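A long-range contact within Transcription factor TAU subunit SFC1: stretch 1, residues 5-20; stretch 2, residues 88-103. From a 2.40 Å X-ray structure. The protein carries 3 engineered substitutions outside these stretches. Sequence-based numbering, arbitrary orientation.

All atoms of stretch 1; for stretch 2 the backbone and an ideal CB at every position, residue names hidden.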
# COMPACT_ATOMS: atom_id res chain seq x y z
N SER A 5 8.52 -18.91 9.42
CA SER A 5 7.82 -17.72 9.90
C SER A 5 8.77 -16.55 10.17
O SER A 5 10.00 -16.69 10.14
CB SER A 5 7.04 -18.03 11.18
OG SER A 5 6.43 -16.86 11.71
N LEU A 6 8.16 -15.41 10.47
CA LEU A 6 8.86 -14.15 10.57
C LEU A 6 7.96 -13.24 11.36
O LEU A 6 6.75 -13.38 11.31
CB LEU A 6 9.04 -13.59 9.17
CG LEU A 6 9.65 -12.21 9.03
CD1 LEU A 6 11.07 -12.18 9.56
CD2 LEU A 6 9.61 -11.85 7.57
N LYS A 7 8.53 -12.31 12.11
CA LYS A 7 7.70 -11.37 12.86
C LYS A 7 7.61 -10.03 12.13
O LYS A 7 8.60 -9.57 11.57
CB LYS A 7 8.28 -11.20 14.26
CG LYS A 7 8.03 -12.42 15.12
CD LYS A 7 8.45 -12.20 16.55
CE LYS A 7 7.80 -13.22 17.46
NZ LYS A 7 8.24 -13.06 18.89
N ILE A 8 6.42 -9.42 12.11
CA ILE A 8 6.23 -8.08 11.52
C ILE A 8 7.14 -7.07 12.20
O ILE A 8 7.14 -6.94 13.42
CB ILE A 8 4.76 -7.58 11.64
CG1 ILE A 8 3.80 -8.49 10.90
CG2 ILE A 8 4.60 -6.13 11.09
CD1 ILE A 8 2.34 -8.16 11.15
N SER A 9 7.91 -6.35 11.38
CA SER A 9 8.86 -5.35 11.86
C SER A 9 8.23 -4.08 12.43
O SER A 9 7.00 -3.93 12.50
CB SER A 9 9.81 -4.95 10.72
OG SER A 9 9.26 -3.91 9.93
N ASP A 10 9.12 -3.18 12.85
CA ASP A 10 8.82 -1.85 13.39
C ASP A 10 8.68 -0.78 12.33
O ASP A 10 8.23 0.31 12.63
CB ASP A 10 9.99 -1.39 14.25
CG ASP A 10 9.81 -1.73 15.69
OD1 ASP A 10 8.81 -2.38 16.03
OD2 ASP A 10 10.69 -1.34 16.49
N ASN A 11 9.14 -1.07 11.13
CA ASN A 11 9.14 -0.07 10.09
C ASN A 11 7.71 0.29 9.71
O ASN A 11 6.83 -0.57 9.70
CB ASN A 11 9.89 -0.59 8.87
CG ASN A 11 11.26 -1.13 9.21
OD1 ASN A 11 12.02 -0.51 9.94
ND2 ASN A 11 11.58 -2.30 8.70
N GLU A 12 7.51 1.56 9.38
CA GLU A 12 6.20 2.03 9.00
C GLU A 12 6.25 2.92 7.77
O GLU A 12 7.27 3.54 7.48
CB GLU A 12 5.58 2.75 10.18
CG GLU A 12 5.35 1.86 11.40
CD GLU A 12 4.57 2.57 12.49
OE1 GLU A 12 4.75 3.80 12.62
OE2 GLU A 12 3.77 1.90 13.20
N TYR A 13 5.14 2.97 7.04
CA TYR A 13 5.07 3.72 5.80
C TYR A 13 3.75 4.44 5.65
O TYR A 13 2.76 4.06 6.28
CB TYR A 13 5.21 2.80 4.60
CG TYR A 13 6.52 2.09 4.49
CD1 TYR A 13 6.79 0.99 5.27
CD2 TYR A 13 7.47 2.53 3.60
CE1 TYR A 13 8.00 0.34 5.16
CE2 TYR A 13 8.64 1.90 3.47
CZ TYR A 13 8.92 0.81 4.24
OH TYR A 13 10.14 0.19 4.08
N ALA A 14 3.74 5.45 4.79
CA ALA A 14 2.50 6.02 4.27
C ALA A 14 2.28 5.57 2.83
O ALA A 14 3.22 5.34 2.09
CB ALA A 14 2.56 7.53 4.32
N LEU A 15 1.03 5.49 2.41
CA LEU A 15 0.74 4.98 1.08
C LEU A 15 -0.12 5.98 0.35
O LEU A 15 -1.11 6.43 0.88
CB LEU A 15 0.03 3.64 1.17
CG LEU A 15 -0.61 3.09 -0.11
CD1 LEU A 15 0.47 2.68 -1.09
CD2 LEU A 15 -1.54 1.92 0.22
N ILE A 16 0.29 6.33 -0.86
CA ILE A 16 -0.48 7.20 -1.70
C ILE A 16 -1.06 6.41 -2.86
O ILE A 16 -0.33 5.89 -3.70
CB ILE A 16 0.41 8.32 -2.24
CG1 ILE A 16 0.95 9.14 -1.08
CG2 ILE A 16 -0.39 9.23 -3.15
CD1 ILE A 16 2.08 10.06 -1.46
N GLU A 17 -2.38 6.32 -2.91
CA GLU A 17 -3.05 5.60 -4.00
C GLU A 17 -3.38 6.56 -5.14
O GLU A 17 -4.46 7.14 -5.17
CB GLU A 17 -4.28 4.86 -3.49
CG GLU A 17 -3.94 3.72 -2.52
CD GLU A 17 -5.14 2.82 -2.17
OE1 GLU A 17 -6.28 3.05 -2.66
OE2 GLU A 17 -4.94 1.88 -1.38
N HIS A 18 -2.45 6.68 -6.07
CA HIS A 18 -2.55 7.61 -7.19
C HIS A 18 -3.30 6.92 -8.36
O HIS A 18 -3.17 5.72 -8.57
CB HIS A 18 -1.12 7.97 -7.55
CG HIS A 18 -0.97 9.10 -8.51
ND1 HIS A 18 -1.38 9.01 -9.82
CD2 HIS A 18 -0.35 10.30 -8.40
CE1 HIS A 18 -1.07 10.13 -10.46
NE2 HIS A 18 -0.43 10.92 -9.62
N PRO A 19 -4.13 7.67 -9.09
CA PRO A 19 -4.96 7.05 -10.14
C PRO A 19 -4.35 7.04 -11.54
O PRO A 19 -4.89 6.40 -12.43
CB PRO A 19 -6.20 7.94 -10.17
CG PRO A 19 -5.70 9.29 -9.71
CD PRO A 19 -4.54 9.05 -8.79
N GLY A 20 -3.28 7.79 -11.73
CA GLY A 20 -2.51 7.76 -12.96
C GLY A 20 -1.25 6.91 -12.98
O GLY A 20 -1.11 5.96 -12.24
N UNK A 88 11.00 -15.83 -0.83
CA UNK A 88 10.94 -15.81 0.64
C UNK A 88 10.63 -14.41 1.16
O UNK A 88 11.06 -13.42 0.57
CB UNK A 88 12.26 -16.31 1.24
N UNK A 89 9.90 -14.34 2.27
CA UNK A 89 9.56 -13.05 2.87
C UNK A 89 10.73 -12.47 3.63
O UNK A 89 11.15 -13.01 4.65
CB UNK A 89 8.36 -13.19 3.80
N UNK A 90 11.25 -11.36 3.13
CA UNK A 90 12.38 -10.66 3.72
C UNK A 90 11.93 -9.68 4.83
O UNK A 90 12.61 -9.50 5.85
CB UNK A 90 13.15 -9.91 2.63
N UNK A 91 10.78 -9.04 4.63
CA UNK A 91 10.30 -8.05 5.59
C UNK A 91 8.80 -7.80 5.45
O UNK A 91 8.23 -7.83 4.34
CB UNK A 91 11.06 -6.74 5.41
N UNK A 92 8.16 -7.57 6.59
CA UNK A 92 6.78 -7.09 6.62
C UNK A 92 6.71 -5.81 7.45
O UNK A 92 7.20 -5.78 8.56
CB UNK A 92 5.84 -8.16 7.19
N UNK A 93 6.06 -4.78 6.91
CA UNK A 93 5.93 -3.48 7.58
C UNK A 93 4.50 -2.95 7.51
O UNK A 93 3.78 -3.25 6.57
CB UNK A 93 6.89 -2.46 6.96
N UNK A 94 4.11 -2.15 8.49
CA UNK A 94 2.77 -1.58 8.48
C UNK A 94 2.71 -0.28 7.66
O UNK A 94 3.61 0.53 7.69
CB UNK A 94 2.31 -1.32 9.91
N UNK A 95 1.65 -0.16 6.88
CA UNK A 95 1.29 1.06 6.21
C UNK A 95 0.29 1.73 7.18
O UNK A 95 -0.84 1.26 7.35
CB UNK A 95 0.71 0.81 4.82
N UNK A 96 0.71 2.81 7.84
CA UNK A 96 -0.09 3.40 8.91
C UNK A 96 -1.12 4.39 8.40
O UNK A 96 -2.14 4.57 9.05
CB UNK A 96 0.82 4.09 9.92
N UNK A 97 -0.86 5.01 7.26
CA UNK A 97 -1.83 5.92 6.65
C UNK A 97 -1.87 5.83 5.13
O UNK A 97 -0.88 5.54 4.46
CB UNK A 97 -1.51 7.36 7.06
N UNK A 98 -3.04 6.12 4.58
CA UNK A 98 -3.27 6.04 3.16
C UNK A 98 -3.87 7.34 2.67
O UNK A 98 -4.81 7.85 3.26
CB UNK A 98 -4.18 4.86 2.82
N UNK A 99 -3.32 7.87 1.58
CA UNK A 99 -3.95 8.96 0.84
C UNK A 99 -4.68 8.34 -0.36
O UNK A 99 -4.07 7.78 -1.27
CB UNK A 99 -2.92 10.00 0.39
N UNK A 100 -6.00 8.44 -0.32
CA UNK A 100 -6.88 7.79 -1.28
C UNK A 100 -7.31 8.76 -2.36
O UNK A 100 -8.11 9.66 -2.13
CB UNK A 100 -8.11 7.21 -0.58
N UNK A 101 -6.74 8.57 -3.54
CA UNK A 101 -7.16 9.32 -4.71
C UNK A 101 -7.98 8.44 -5.65
O UNK A 101 -8.90 8.94 -6.27
CB UNK A 101 -5.94 9.89 -5.44
N UNK A 102 -7.66 7.15 -5.76
CA UNK A 102 -8.49 6.24 -6.58
C UNK A 102 -9.85 6.09 -5.95
O UNK A 102 -9.98 6.19 -4.73
CB UNK A 102 -7.83 4.87 -6.74
N UNK A 103 -10.85 5.88 -6.78
CA UNK A 103 -12.20 5.55 -6.32
C UNK A 103 -13.01 6.76 -5.83
O UNK A 103 -14.18 6.62 -5.44
CB UNK A 103 -12.11 4.52 -5.19

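Position 88 has nothing of stretch 1 within 5.5 Å of its ideal CB, so the contact sets no preference; it is Ser88. At 89 the CB points toward stretch 1, 4.2 Å from Leu6 CD2, which suits a modest apolar group. Val89 fits, its CG1 3.6 Å from Leu6 CD2. Position 90 points away and is unconstrained: Gln90.

At 91 the CB points sideways into open space, but the hydroxyl of Ser9 and the side-chain amide of Asn11 lie within reach of a polar side chain. Asn91 turns its end inward, and its OD1 accepts a weak hydrogen bond from Asn11 ND2 at 3.4 Å. The ideal CB of 92 lies 4.2 Å from Ile8 CG1, favouring a branched aliphatic residue. Val92 places CG1 3.9 Å from Ile8 CG1, while its backbone O accepts from Ser9 N (3.0 Å) and Ser9 OG (3.1 Å).

Position 93 is tight: its ideal CB is 3.3 Å from Asn11 O and 3.5 Å from Tyr13 CE1. Small residues such as alanine or serine suit it, and Ser93 meets the edge of the Tyr13 ring with its CB.

From 94 a parallel register begins. The CB of 94 shares a face with Glu12, 4.6 Å from Glu12 CG; a long aliphatic or basic chain would do. Arg94 rests its CG 4.3 Å from Ile8 CG2, and its O accepts from Tyr13 N at 3.0 Å. The CB of 95, on the Tyr13 and Leu15 face, is 4.7 Å from Leu15 CB, an apolar setting; Ile95 brings CG2 to 3.4 Å from Leu15 CB.

At 96, phi/psi of -86/-27° interrupts the extended run, and the CB points toward stretch 1, 4.8 Å from Glu12 OE1. Lysine or arginine would answer that charge. Arg96 does, its NH1 2.6 Å from Glu12 OE2 in a hydrogen-bonded salt bridge.

The ideal CB of 97 is 4.9 Å from Ala14 CB and 5.5 Å from Tyr13 O, a loose setting that many residues would serve; the end of Gln97 leads away. The ideal CB of 98, on the face of Leu15 and Glu17, is 4.0 Å from Leu15 O, and the Leu15 side chain lies next to it; valine, isoleucine or another aliphatic would suit. Val98 CG1 is 4.0 Å from Leu15 CD2. At 99, Ile16 CG1 4.2 Å from the CB favours a large apolar group, and Phe99 sets CD1 3.9 Å from Ile16 CG1.

The ideal CB of 100 is 5.0 Å from Glu17 OE1, so a donor or basic chain would suit at least as well as an aliphatic. The deposited residue is Leu100, an apolar choice that the carboxylate alone would not predict; its CD2 comes 3.5 Å from Glu17 OE1. The ideal CB of 101 is tight against Glu17 O (3.1 Å) and 3.7 Å from Pro19 CD; a side chain that leads away from that oxygen towards apolar neighbours would suit. Phe101 extends CD2 to 4.2 Å from Ile16 CG2. At 102, the Glu17 carboxylate and His18 O, which can accept, call for a long donor such as lysine or arginine: Arg102 NH1 donates to His18 O (2.9 Å), with Glu17 CG over one guanidinium face. Position 103, phi 79°, lies beyond contact: Asp103.

Stretch 2 (88-103) SVQNVSRIRQVFLFRD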
# COMPACT_ATOMS: atom_id res chain seq x y z
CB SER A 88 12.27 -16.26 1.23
OG SER A 88 13.32 -15.45 0.74
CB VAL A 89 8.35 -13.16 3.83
CG1 VAL A 89 7.97 -11.77 4.37
CG2 VAL A 89 7.15 -13.80 3.12
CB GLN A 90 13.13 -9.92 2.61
CG GLN A 90 14.43 -9.26 3.02
CD GLN A 90 15.54 -10.26 3.27
OE1 GLN A 90 15.44 -11.44 2.89
NE2 GLN A 90 16.61 -9.80 3.92
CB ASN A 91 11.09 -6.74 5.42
CG ASN A 91 10.98 -5.80 6.64
OD1 ASN A 91 10.43 -4.70 6.55
ND2 ASN A 91 11.53 -6.23 7.78
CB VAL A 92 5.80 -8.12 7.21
CG1 VAL A 92 4.36 -7.61 7.10
CG2 VAL A 92 5.95 -9.47 6.51
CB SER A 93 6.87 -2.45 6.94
OG SER A 93 8.17 -2.95 6.85
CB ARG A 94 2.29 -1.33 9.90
CG ARG A 94 2.22 -2.58 10.72
CD ARG A 94 1.65 -2.31 12.10
NE ARG A 94 0.32 -1.70 12.06
CZ ARG A 94 -0.32 -1.20 13.12
NH1 ARG A 94 0.26 -1.22 14.31
NH2 ARG A 94 -1.54 -0.67 12.99
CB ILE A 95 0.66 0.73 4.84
CG1 ILE A 95 1.67 0.03 3.93
CG2 ILE A 95 0.14 1.98 4.14
CD1 ILE A 95 1.05 -0.60 2.67
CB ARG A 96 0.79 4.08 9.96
CG ARG A 96 1.71 3.15 10.76
CD ARG A 96 1.01 1.96 11.35
NE ARG A 96 -0.05 2.28 12.30
CZ ARG A 96 0.14 2.48 13.61
NH1 ARG A 96 1.36 2.44 14.13
NH2 ARG A 96 -0.88 2.76 14.40
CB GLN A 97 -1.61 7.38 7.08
CG GLN A 97 -2.89 7.93 7.72
CD GLN A 97 -2.76 9.33 8.28
OE1 GLN A 97 -2.23 10.22 7.64
NE2 GLN A 97 -3.29 9.53 9.46
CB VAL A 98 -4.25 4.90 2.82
CG1 VAL A 98 -4.22 4.62 1.35
CG2 VAL A 98 -3.86 3.66 3.55
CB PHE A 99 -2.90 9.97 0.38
CG PHE A 99 -2.14 10.62 1.52
CD1 PHE A 99 -1.08 9.97 2.13
CD2 PHE A 99 -2.50 11.90 1.96
CE1 PHE A 99 -0.39 10.58 3.16
CE2 PHE A 99 -1.81 12.52 2.99
CZ PHE A 99 -0.75 11.86 3.59
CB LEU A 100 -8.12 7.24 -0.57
CG LEU A 100 -7.86 6.23 0.56
CD1 LEU A 100 -8.99 6.25 1.56
CD2 LEU A 100 -7.67 4.84 0.06
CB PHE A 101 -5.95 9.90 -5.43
CG PHE A 101 -5.36 11.07 -4.75
CD1 PHE A 101 -6.06 12.25 -4.65
CD2 PHE A 101 -4.10 10.98 -4.21
CE1 PHE A 101 -5.50 13.33 -4.02
CE2 PHE A 101 -3.55 12.07 -3.58
CZ PHE A 101 -4.25 13.26 -3.49
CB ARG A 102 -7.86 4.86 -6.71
CG ARG A 102 -6.46 4.93 -7.22
CD ARG A 102 -5.98 3.61 -7.73
NE ARG A 102 -5.48 2.77 -6.67
CZ ARG A 102 -4.20 2.67 -6.31
NH1 ARG A 102 -3.26 3.39 -6.91
NH2 ARG A 102 -3.86 1.82 -5.35
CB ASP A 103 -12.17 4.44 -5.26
CG ASP A 103 -13.55 3.87 -4.99
OD1 ASP A 103 -14.13 3.24 -5.91
OD2 ASP A 103 -14.05 4.06 -3.87
O HOH W 1 9.68 -8.08 9.02
O HOH W 2 5.56 -1.88 11.36
O HOH W 3 -7.62 5.22 -3.26
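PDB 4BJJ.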